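Nucleoporin NUP170 (Chaetomium thermophilum, PDB 5HAX) is a scaffold nucleoporin of the nuclear pore complex, probably contributing to its inner ring through an N-terminal beta-propeller joined to a helical region. Local coordinates at residues G185-L189 / M256-L262; P121-F127 / I200-Q204. All coordinates share one frame; numbering follows the deposited sequence.

Interaction 1: G185-L189 / M256-L262; sequences GRIFL and MEGPEKL
Arg186 NH2 donates to Lys261 O at 3.2 Å, a fairly straight bond (158° at the hydrogen) with the oxygen close to the guanidinium plane and the donor well above the carbonyl plane. The bend at chi3 (72°) turns the guanidinium so that Pro259 O sits over the centre of one face, 3.2 Å from Arg186 CZ, while Phe188 CZ covers the rim of the other. Arg186 NH1 lies 2.7 Å from Gly258 O and rests against the methylenes of Met256, with Met256 CB 3.5 Å from it. Carbonyl oxygens of Gly258, Pro259 and Lys261 gather round the guanidinium, which would favour its positive charge, and Arg186 NE is tied by a salt bridge to Glu199 on the adjacent strand. In the beta-propeller this is a seam between blades: 187-189 belongs to a strand of one four-stranded sheet, and 256-262 is the loop joining the last two strands of the next. Beyond the guanidinium, round the Phe188 ring, the seam turns apolar. Met256 SD lies 5.0 Å from the Phe188 ring centroid, a Met-aromatic contact made obliquely. Leu262 CD2 is 3.9 Å from Phe188 CE1, and Leu242 of the later blade packs against all three side chains.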
loop_
_atom_site.group_PDB
_atom_site.type_symbol
_atom_site.label_atom_id
_atom_site.label_comp_id
_atom_site.label_asym_id
_atom_site.label_seq_id
_atom_site.Cartn_x
_atom_site.Cartn_y
_atom_site.Cartn_z
ATOM N N GLY A 185 -6.010 -1.756 19.182
ATOM C CA GLY A 185 -5.299 -1.103 20.261
ATOM C C GLY A 185 -4.557 -2.020 21.210
ATOM O O GLY A 185 -4.046 -1.539 22.230
ATOM N N ARG A 186 -4.483 -3.316 20.921
ATOM C CA ARG A 186 -3.704 -4.218 21.759
ATOM C C ARG A 186 -2.216 -3.936 21.583
ATOM O O ARG A 186 -1.746 -3.708 20.467
ATOM C CB ARG A 186 -4.012 -5.675 21.411
ATOM C CG ARG A 186 -5.469 -6.065 21.604
ATOM C CD ARG A 186 -5.695 -7.544 21.329
ATOM N NE ARG A 186 -5.126 -8.390 22.374
ATOM C CZ ARG A 186 -5.258 -9.714 22.425
ATOM N NH1 ARG A 186 -5.941 -10.355 21.488
ATOM N NH2 ARG A 186 -4.706 -10.398 23.417
ATOM N N ILE A 187 -1.476 -3.959 22.692
ATOM C CA ILE A 187 -0.061 -3.589 22.723
ATOM C C ILE A 187 0.747 -4.806 23.159
ATOM O O ILE A 187 0.562 -5.310 24.274
ATOM C CB ILE A 187 0.191 -2.404 23.671
ATOM C CG1 ILE A 187 -0.605 -1.174 23.214
ATOM C CG2 ILE A 187 1.679 -2.081 23.743
ATOM C CD1 ILE A 187 -0.594 -0.034 24.212
ATOM N N PHE A 188 1.655 -5.261 22.294
ATOM C CA PHE A 188 2.515 -6.406 22.565
ATOM C C PHE A 188 3.977 -5.974 22.647
ATOM O O PHE A 188 4.413 -5.071 21.926
ATOM C CB PHE A 188 2.355 -7.481 21.484
ATOM C CG PHE A 188 0.992 -8.117 21.451
ATOM C CD1 PHE A 188 0.621 -9.042 22.412
ATOM C CD2 PHE A 188 0.086 -7.798 20.453
ATOM C CE1 PHE A 188 -0.630 -9.633 22.382
ATOM C CE2 PHE A 188 -1.168 -8.386 20.417
ATOM C CZ PHE A 188 -1.525 -9.305 21.384
ATOM N N LEU A 189 4.737 -6.643 23.524
ATOM C CA LEU A 189 6.115 -6.270 23.827
ATOM C C LEU A 189 7.040 -7.480 23.753
ATOM O O LEU A 189 6.649 -8.605 24.078
ATOM C CB LEU A 189 6.241 -5.662 25.230
ATOM C CG LEU A 189 5.252 -4.577 25.650
ATOM C CD1 LEU A 189 5.450 -4.275 27.125
ATOM C CD2 LEU A 189 5.422 -3.318 24.817
ATOM N N MET A 256 -4.506 -14.772 18.246
ATOM C CA MET A 256 -5.329 -14.040 19.207
ATOM C C MET A 256 -6.735 -14.632 19.177
ATOM O O MET A 256 -7.640 -14.147 18.495
ATOM C CB MET A 256 -5.329 -12.551 18.884
ATOM C CG MET A 256 -3.962 -11.900 19.006
ATOM S SD MET A 256 -3.927 -10.224 18.345
ATOM C CE MET A 256 -2.562 -10.350 17.193
ATOM N N GLU A 257 -6.912 -15.713 19.938
ATOM C CA GLU A 257 -8.201 -16.391 20.000
ATOM C C GLU A 257 -9.254 -15.587 20.750
ATOM O O GLU A 257 -10.423 -15.985 20.756
ATOM C CB GLU A 257 -8.044 -17.768 20.653
ATOM C CG GLU A 257 -7.412 -17.744 22.037
ATOM C CD GLU A 257 -7.359 -19.116 22.678
ATOM O OE1 GLU A 257 -7.840 -20.087 22.052
ATOM O OE2 GLU A 257 -6.837 -19.226 23.808
ATOM N N GLY A 258 -8.871 -14.475 21.372
ATOM C CA GLY A 258 -9.806 -13.621 22.061
ATOM C C GLY A 258 -9.231 -12.238 22.284
ATOM O O GLY A 258 -8.053 -11.981 22.020
ATOM N N PRO A 259 -10.059 -11.316 22.782
ATOM C CA PRO A 259 -9.585 -9.938 22.997
ATOM C C PRO A 259 -8.488 -9.820 24.040
ATOM O O PRO A 259 -7.827 -8.775 24.096
ATOM C CB PRO A 259 -10.853 -9.196 23.440
ATOM C CG PRO A 259 -11.733 -10.263 24.009
ATOM C CD PRO A 259 -11.460 -11.493 23.197
ATOM N N GLU A 260 -8.274 -10.853 24.861
ATOM C CA GLU A 260 -7.249 -10.831 25.893
ATOM C C GLU A 260 -6.369 -12.073 25.886
ATOM O O GLU A 260 -5.516 -12.207 26.771
ATOM C CB GLU A 260 -7.891 -10.679 27.281
ATOM C CG GLU A 260 -8.779 -9.452 27.425
ATOM C CD GLU A 260 -9.329 -9.293 28.830
ATOM O OE1 GLU A 260 -8.813 -8.437 29.580
ATOM O OE2 GLU A 260 -10.281 -10.021 29.186
ATOM N N LYS A 261 -6.542 -12.973 24.921
ATOM C CA LYS A 261 -5.783 -14.213 24.848
ATOM C C LYS A 261 -4.753 -14.154 23.727
ATOM O O LYS A 261 -4.952 -13.489 22.705
ATOM C CB LYS A 261 -6.707 -15.415 24.622
ATOM C CG LYS A 261 -7.462 -15.870 25.863
ATOM C CD LYS A 261 -8.879 -15.319 25.900
ATOM C CE LYS A 261 -9.789 -16.043 24.916
ATOM N NZ LYS A 261 -11.185 -15.522 24.956
ATOM N N LEU A 262 -3.647 -14.864 23.939
ATOM C CA LEU A 262 -2.610 -15.050 22.930
ATOM C C LEU A 262 -2.055 -16.455 23.101
ATOM O O LEU A 262 -1.539 -16.788 24.172
ATOM C CB LEU A 262 -1.495 -14.007 23.071
ATOM C CG LEU A 262 -0.428 -14.019 21.973
ATOM C CD1 LEU A 262 -0.996 -13.458 20.679
ATOM C CD2 LEU A 262 0.817 -13.248 22.403
#

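Interaction 2: P121-F127 / I200-Q204; sequences PPKPGVF and IFYQQ
Tyr202 and Lys123 make most of this contact, where the loop after strand 114-120 of one propeller blade meets the end of strand 198-202 of the next. The polar part centres on the phenol oxygen. Lys123 N donates to Tyr202 OH at 2.8 Å, and the hydroxyl donates to a water 2.7 Å from Tyr202 OH, which donates in turn to Pro121 O. A second water joins Lys123 NZ to Ile200 O: it accepts from the ammonium and donates to the carbonyl. The apolar part is built round the tyrosine ring. The lysine chain lies over one face, with Lys123 CD 3.5 Å from the Tyr202 ring centroid and 16° off the normal, a CH-pi contact; the chain stays extended until chi4 (-69°), where it bends and leads NZ to its water. Val126 CG1 comes in at the ring edge, 3.8 Å from Tyr202 CE1, and also covers a face of Phe127. Neither aromatic ring lies over the other; their planes are inclined at 40°, with Phe127 CE2 3.4 Å from Tyr202 CE1. Val134 and Met167 of the loop's own blade pack on both rings, and Phe127 touches an apolar side chain of another protein's chain. The buried phenol thus has donor and acceptor partners, which fixes the direction of its proton, while the lysine lays its methylenes on the ring and its ammonium donates to a water.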
loop_
_atom_site.group_PDB
_atom_site.type_symbol
_atom_site.label_atom_id
_atom_site.label_comp_id
_atom_site.label_asym_id
_atom_site.label_seq_id
_atom_site.Cartn_x
_atom_site.Cartn_y
_atom_site.Cartn_z
ATOM N N PRO A 121 -2.525 2.344 17.570
ATOM C CA PRO A 121 -3.919 2.795 17.686
ATOM C C PRO A 121 -4.398 2.727 19.125
ATOM O O PRO A 121 -3.847 1.970 19.938
ATOM C CB PRO A 121 -4.691 1.806 16.797
ATOM C CG PRO A 121 -3.673 1.230 15.880
ATOM C CD PRO A 121 -2.401 1.185 16.670
ATOM N N PRO A 122 -5.421 3.500 19.480
ATOM C CA PRO A 122 -5.966 3.437 20.840
ATOM C C PRO A 122 -6.993 2.323 20.989
ATOM O O PRO A 122 -7.572 1.834 20.018
ATOM C CB PRO A 122 -6.621 4.811 21.014
ATOM C CG PRO A 122 -7.073 5.164 19.635
ATOM C CD PRO A 122 -6.067 4.556 18.680
ATOM N N LYS A 123 -7.206 1.924 22.237
ATOM C CA LYS A 123 -8.274 0.978 22.537
ATOM C C LYS A 123 -9.618 1.696 22.429
ATOM O O LYS A 123 -9.807 2.739 23.067
ATOM C CB LYS A 123 -8.093 0.381 23.933
ATOM C CG LYS A 123 -6.972 -0.654 24.034
ATOM C CD LYS A 123 -6.817 -1.183 25.458
ATOM C CE LYS A 123 -5.653 -2.163 25.581
ATOM N NZ LYS A 123 -5.903 -3.456 24.884
ATOM N N PRO A 124 -10.560 1.196 21.627
ATOM C CA PRO A 124 -11.843 1.895 21.473
ATOM C C PRO A 124 -12.578 2.060 22.794
ATOM O O PRO A 124 -12.420 1.270 23.728
ATOM C CB PRO A 124 -12.625 0.989 20.516
ATOM C CG PRO A 124 -11.583 0.277 19.741
ATOM C CD PRO A 124 -10.443 0.063 20.692
ATOM N N GLY A 125 -13.398 3.108 22.858
ATOM C CA GLY A 125 -14.212 3.357 24.032
ATOM C C GLY A 125 -13.430 3.679 25.282
ATOM O O GLY A 125 -13.983 3.607 26.382
ATOM N N VAL A 126 -12.154 4.030 25.146
ATOM C CA VAL A 126 -11.304 4.403 26.272
ATOM C C VAL A 126 -11.066 5.908 26.307
ATOM O O VAL A 126 -11.275 6.557 27.333
ATOM C CB VAL A 126 -9.961 3.641 26.225
ATOM C CG1 VAL A 126 -9.062 4.064 27.385
ATOM C CG2 VAL A 126 -10.194 2.139 26.244
ATOM N N PHE A 127 -10.623 6.474 25.190
ATOM C CA PHE A 127 -10.212 7.866 25.117
ATOM C C PHE A 127 -11.227 8.694 24.341
ATOM O O PHE A 127 -12.086 8.168 23.627
ATOM C CB PHE A 127 -8.835 7.990 24.457
ATOM C CG PHE A 127 -7.737 7.287 25.204
ATOM C CD1 PHE A 127 -7.238 7.808 26.386
ATOM C CD2 PHE A 127 -7.198 6.109 24.718
ATOM C CE1 PHE A 127 -6.227 7.163 27.071
ATOM C CE2 PHE A 127 -6.186 5.461 25.398
ATOM C CZ PHE A 127 -5.701 5.989 26.576
ATOM N N ILE A 200 0.285 -5.335 27.266
ATOM C CA ILE A 200 -0.134 -4.283 28.185
ATOM C C ILE A 200 -1.637 -4.093 28.029
ATOM O O ILE A 200 -2.131 -3.861 26.919
ATOM C CB ILE A 200 0.620 -2.968 27.925
ATOM C CG1 ILE A 200 2.102 -3.146 28.272
ATOM C CG2 ILE A 200 -0.003 -1.826 28.743
ATOM C CD1 ILE A 200 2.911 -1.870 28.237
ATOM N N PHE A 201 -2.356 -4.201 29.141
ATOM C CA PHE A 201 -3.777 -3.898 29.204
ATOM C C PHE A 201 -3.974 -2.533 29.847
ATOM O O PHE A 201 -3.196 -2.117 30.708
ATOM C CB PHE A 201 -4.532 -4.955 30.014
ATOM C CG PHE A 201 -4.357 -6.353 29.505
ATOM C CD1 PHE A 201 -5.157 -6.839 28.484
ATOM C CD2 PHE A 201 -3.399 -7.187 30.052
ATOM C CE1 PHE A 201 -5.001 -8.129 28.016
ATOM C CE2 PHE A 201 -3.239 -8.475 29.591
ATOM C CZ PHE A 201 -4.040 -8.950 28.571
ATOM N N TYR A 202 -5.023 -1.833 29.424
ATOM C CA TYR A 202 -5.391 -0.598 30.097
ATOM C C TYR A 202 -6.875 -0.329 29.893
ATOM O O TYR A 202 -7.467 -0.739 28.890
ATOM C CB TYR A 202 -4.546 0.592 29.617
ATOM C CG TYR A 202 -4.714 0.975 28.161
ATOM C CD1 TYR A 202 -5.672 1.903 27.774
ATOM C CD2 TYR A 202 -3.895 0.432 27.181
ATOM C CE1 TYR A 202 -5.820 2.266 26.449
ATOM C CE2 TYR A 202 -4.036 0.789 25.853
ATOM C CZ TYR A 202 -5.000 1.707 25.492
ATOM O OH TYR A 202 -5.144 2.064 24.173
ATOM N N GLN A 203 -7.464 0.358 30.869
ATOM C CA GLN A 203 -8.889 0.646 30.876
ATOM C C GLN A 203 -9.112 2.019 31.492
ATOM O O GLN A 203 -8.248 2.558 32.190
ATOM C CB GLN A 203 -9.673 -0.420 31.649
ATOM C CG GLN A 203 -9.259 -0.547 33.107
ATOM C CD GLN A 203 -9.943 -1.702 33.807
ATOM O OE1 GLN A 203 -10.887 -2.291 33.281
ATOM N NE2 GLN A 203 -9.466 -2.037 35.001
ATOM N N GLN A 204 -10.298 2.573 31.232
ATOM C CA GLN A 204 -10.602 3.925 31.687
ATOM C C GLN A 204 -10.855 3.971 33.189
ATOM O O GLN A 204 -10.381 4.885 33.874
ATOM C CB GLN A 204 -11.812 4.470 30.926
ATOM C CG GLN A 204 -13.085 3.653 31.102
ATOM C CD GLN A 204 -14.230 4.169 30.253
ATOM O OE1 GLN A 204 -14.054 4.467 29.072
ATOM N NE2 GLN A 204 -15.409 4.285 30.854
HETATM O O HOH W 1 -3.539 0.880 22.427
HETATM O O HOH W 2 -3.448 -4.881 24.923
#

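Both contacts start from one propeller blade and reach to its two neighbours: interaction 1 joins it to the blade that follows in the chain, interaction 2 to the one before. Their centres are about 12 Å apart. Strands 187-190 and 198-202 are antiparallel neighbours, probably bonded from Ile200 N to Ile187 O at 3.0 Å, and Leu189 CD1 packs on Ile200 CD1 at 3.7 Å. Just before strand 187-190 the backbone meets the lysine of interaction 2: Lys123 CG is 3.5 Å from Gly185 O, and Lys123 NZ lies 3.9 Å from Arg186 CA. The two seams thus touch at the backbone of Arg186, the residue whose side chain carries interaction 1.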